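Local atomic coordinates of 4-oxalmesaconate hydratase (Pseudomonas putida, PDB entry 5CGZ), a protein that catalyses the zinc-dependent addition of water to 4-carboxy-2-hydroxymuconate, the third step of gallate degradation, and forms a hexamer. Residues E108-H113 with P152-F157. Numbering follows the deposited sequence.
Sequences EFVLSH and PPVYAF
Val-110 and Tyr-155 join two neighbouring parallel strands, 110-112 and 154-157, in the middle of the Rossmann-like sheet of this PIG-L-family enzyme; helix 122-138 lies in the connection between them. Four backbone hydrogen bonds zip the pair, from Val-110 N to Pro-153 O (2.8 Å) through to Phe-157 N on Ser-112 O (2.8 Å). Pro-153 has no N-H to give, but the bond from Val-110 N uses its carbonyl O, so proline is tolerated where the strand begins.

The tight part is the end near the zinc. Phe-157 has CG between its backbone N and carbonyl carbon (chi1 42°), and its ring lies over the Ser-112 peptide, with Ser-112 O 3.1 Å above the plane of the ring, over its centre. Its CD2 lies 3.9 Å from Leu-111 CB, and its CE1 edge meets the face of His-113 in a T-shaped pair, planes at 81°. His-113 in turn stacks on the zinc ligand His-123, and its NE2 is hydrogen-bonded to Ala-9 N. An alanine in place of Phe-157 would probably leave the His-113 face that CE1 meets without its aromatic partner and open a gap beside Leu-111 CB.

At the other end Glu-108 O still touches both prolines, 3.1 Å from Pro-153 CD, but the partly exposed side chain leaves the partner strand, as suits a charged residue: OE2 forms a salt bridge with Lys-2 NZ and OE1 a hydrogen bond with Tyr-30 OH. Between the ends, branched Val-110 and Val-154 fill the face toward helix 122-138, whereas on the other face Leu-111 CD2 rests 3.8 Å from Tyr-155 CD1, and Tyr-155 OH hydrogen-bonds Leu-239 O of a second subunit.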
ATOM      1  N   GLU A 108       8.384 -14.879  25.685  1.00 29.75           N
ATOM      2  CA  GLU A 108       9.457 -14.513  24.765  1.00 31.88           C
ATOM      3  C   GLU A 108       8.909 -14.076  23.420  1.00 32.86           C
ATOM      4  O   GLU A 108       9.582 -13.366  22.670  1.00 31.11           O
ATOM      5  CB  GLU A 108      10.421 -15.677  24.547  1.00 31.82           C
ATOM      6  CG  GLU A 108      11.370 -15.929  25.709  1.00 41.10           C
ATOM      7  CD  GLU A 108      12.373 -17.027  25.388  1.00 48.52           C
ATOM      8  OE1 GLU A 108      12.581 -17.340  24.181  1.00 43.22           O
ATOM      9  OE2 GLU A 108      12.949 -17.584  26.341  1.00 46.15           O
ATOM     10  N   PHE A 109       7.703 -14.534  23.102  1.00 29.29           N
ATOM     11  CA  PHE A 109       7.029 -14.096  21.885  1.00 28.01           C
ATOM     12  C   PHE A 109       5.532 -14.304  22.041  1.00 34.17           C
ATOM     13  O   PHE A 109       5.085 -15.019  22.948  1.00 30.01           O
ATOM     14  CB  PHE A 109       7.572 -14.833  20.642  1.00 30.66           C
ATOM     15  CG  PHE A 109       7.313 -16.328  20.631  1.00 28.31           C
ATOM     16  CD1 PHE A 109       6.129 -16.839  20.113  1.00 25.80           C
ATOM     17  CD2 PHE A 109       8.270 -17.217  21.105  1.00 29.26           C
ATOM     18  CE1 PHE A 109       5.892 -18.212  20.085  1.00 28.72           C
ATOM     19  CE2 PHE A 109       8.045 -18.591  21.081  1.00 31.21           C
ATOM     20  CZ  PHE A 109       6.852 -19.090  20.573  1.00 30.07           C
ATOM     21  N   VAL A 110       4.764 -13.652  21.172  1.00 32.27           N
ATOM     22  CA  VAL A 110       3.307 -13.715  21.220  1.00 26.10           C
ATOM     23  C   VAL A 110       2.731 -14.062  19.848  1.00 29.62           C
ATOM     24  O   VAL A 110       3.164 -13.521  18.830  1.00 28.52           O
ATOM     25  CB  VAL A 110       2.708 -12.379  21.690  1.00 25.15           C
ATOM     26  CG1 VAL A 110       1.204 -12.521  21.925  1.00 24.95           C
ATOM     27  CG2 VAL A 110       3.413 -11.902  22.947  1.00 27.51           C
ATOM     28  N   LEU A 111       1.755 -14.965  19.821  1.00 26.93           N
ATOM     29  CA  LEU A 111       1.040 -15.270  18.582  1.00 27.44           C
ATOM     30  C   LEU A 111      -0.414 -14.828  18.710  1.00 31.56           C
ATOM     31  O   LEU A 111      -1.060 -15.100  19.727  1.00 31.23           O
ATOM     32  CB  LEU A 111       1.099 -16.769  18.270  1.00 29.39           C
ATOM     33  CG  LEU A 111       2.458 -17.460  18.321  1.00 29.04           C
ATOM     34  CD1 LEU A 111       2.326 -18.892  17.842  1.00 29.52           C
ATOM     35  CD2 LEU A 111       3.457 -16.698  17.467  1.00 28.84           C
ATOM     36  N   SER A 112      -0.933 -14.136  17.700  1.00 28.69           N
ATOM     37  CA  SER A 112      -2.356 -13.810  17.687  1.00 24.42           C
ATOM     38  C   SER A 112      -2.830 -13.628  16.242  1.00 28.24           C
ATOM     39  O   SER A 112      -2.140 -14.054  15.308  1.00 29.08           O
ATOM     40  CB  SER A 112      -2.643 -12.566  18.542  1.00 27.93           C
ATOM     41  OG  SER A 112      -4.032 -12.461  18.834  1.00 25.59           O
ATOM     42  N   HIS A 113      -3.991 -12.995  16.060  1.00 27.51           N
ATOM     43  CA  HIS A 113      -4.646 -12.912  14.740  1.00 29.80           C
ATOM     44  C   HIS A 113      -4.131 -11.774  13.855  1.00 28.27           C
ATOM     45  O   HIS A 113      -3.488 -10.848  14.335  1.00 27.42           O
ATOM     46  CB  HIS A 113      -6.162 -12.737  14.908  1.00 27.76           C
ATOM     47  CG  HIS A 113      -6.833 -13.868  15.622  1.00 27.70           C
ATOM     48  ND1 HIS A 113      -7.465 -14.903  14.955  1.00 30.85           N
ATOM     49  CD2 HIS A 113      -7.000 -14.124  16.939  1.00 29.27           C
ATOM     50  CE1 HIS A 113      -7.977 -15.744  15.831  1.00 29.08           C
ATOM     51  NE2 HIS A 113      -7.711 -15.294  17.047  1.00 31.33           N
ATOM     52  N   PRO A 152       8.906  -8.749  23.609  1.00 29.15           N
ATOM     53  CA  PRO A 152       8.754 -10.018  22.887  1.00 31.78           C
ATOM     54  C   PRO A 152       8.181  -9.775  21.497  1.00 31.07           C
ATOM     55  O   PRO A 152       7.241  -8.994  21.364  1.00 32.13           O
ATOM     56  CB  PRO A 152       7.771 -10.817  23.759  1.00 32.90           C
ATOM     57  CG  PRO A 152       7.004  -9.754  24.530  1.00 28.33           C
ATOM     58  CD  PRO A 152       8.003  -8.648  24.772  1.00 27.65           C
ATOM     59  N   PRO A 153       8.764 -10.407  20.477  1.00 32.10           N
ATOM     60  CA  PRO A 153       8.187 -10.356  19.129  1.00 31.12           C
ATOM     61  C   PRO A 153       6.714 -10.765  19.139  1.00 33.69           C
ATOM     62  O   PRO A 153       6.302 -11.623  19.921  1.00 30.40           O
ATOM     63  CB  PRO A 153       9.036 -11.362  18.339  1.00 28.97           C
ATOM     64  CG  PRO A 153      10.374 -11.355  19.049  1.00 32.21           C
ATOM     65  CD  PRO A 153      10.041 -11.148  20.522  1.00 27.92           C
ATOM     66  N   VAL A 154       5.923 -10.123  18.292  1.00 30.81           N
ATOM     67  CA  VAL A 154       4.520 -10.470  18.131  1.00 25.85           C
ATOM     68  C   VAL A 154       4.305 -10.915  16.678  1.00 29.22           C
ATOM     69  O   VAL A 154       4.833 -10.297  15.755  1.00 27.12           O
ATOM     70  CB  VAL A 154       3.601  -9.281  18.466  1.00 28.16           C
ATOM     71  CG1 VAL A 154       2.128  -9.654  18.244  1.00 24.38           C
ATOM     72  CG2 VAL A 154       3.833  -8.801  19.903  1.00 23.86           C
ATOM     73  N   TYR A 155       3.549 -11.989  16.482  1.00 28.86           N
ATOM     74  CA  TYR A 155       3.277 -12.504  15.144  1.00 30.99           C
ATOM     75  C   TYR A 155       1.796 -12.725  14.942  1.00 29.85           C
ATOM     76  O   TYR A 155       1.104 -13.159  15.861  1.00 27.99           O
ATOM     77  CB  TYR A 155       3.982 -13.841  14.897  1.00 26.90           C
ATOM     78  CG  TYR A 155       5.480 -13.869  15.107  1.00 27.89           C
ATOM     79  CD1 TYR A 155       6.015 -14.130  16.367  1.00 25.94           C
ATOM     80  CD2 TYR A 155       6.356 -13.686  14.041  1.00 26.63           C
ATOM     81  CE1 TYR A 155       7.386 -14.180  16.568  1.00 25.53           C
ATOM     82  CE2 TYR A 155       7.741 -13.740  14.227  1.00 29.49           C
ATOM     83  CZ  TYR A 155       8.244 -13.990  15.499  1.00 33.22           C
ATOM     84  OH  TYR A 155       9.605 -14.058  15.715  1.00 28.44           O
ATOM     85  N   ALA A 156       1.317 -12.470  13.730  1.00 26.56           N
ATOM     86  CA  ALA A 156      -0.030 -12.872  13.352  1.00 26.72           C
ATOM     87  C   ALA A 156       0.054 -14.229  12.676  1.00 32.95           C
ATOM     88  O   ALA A 156       0.783 -14.382  11.686  1.00 26.78           O
ATOM     89  CB  ALA A 156      -0.671 -11.845  12.427  1.00 29.27           C
ATOM     90  N   PHE A 157      -0.656 -15.223  13.217  1.00 28.33           N
ATOM     91  CA  PHE A 157      -0.699 -16.523  12.554  1.00 31.10           C
ATOM     92  C   PHE A 157      -1.710 -16.456  11.396  1.00 28.16           C
ATOM     93  O   PHE A 157      -2.366 -15.423  11.191  1.00 27.50           O
ATOM     94  CB  PHE A 157      -1.021 -17.669  13.543  1.00 27.23           C
ATOM     95  CG  PHE A 157      -2.108 -17.358  14.547  1.00 28.10           C
ATOM     96  CD1 PHE A 157      -3.327 -16.821  14.148  1.00 31.23           C
ATOM     97  CD2 PHE A 157      -1.920 -17.653  15.900  1.00 29.18           C
ATOM     98  CE1 PHE A 157      -4.336 -16.558  15.089  1.00 30.45           C
ATOM     99  CE2 PHE A 157      -2.912 -17.401  16.834  1.00 28.44           C
ATOM    100  CZ  PHE A 157      -4.122 -16.849  16.433  1.00 28.75           C
TER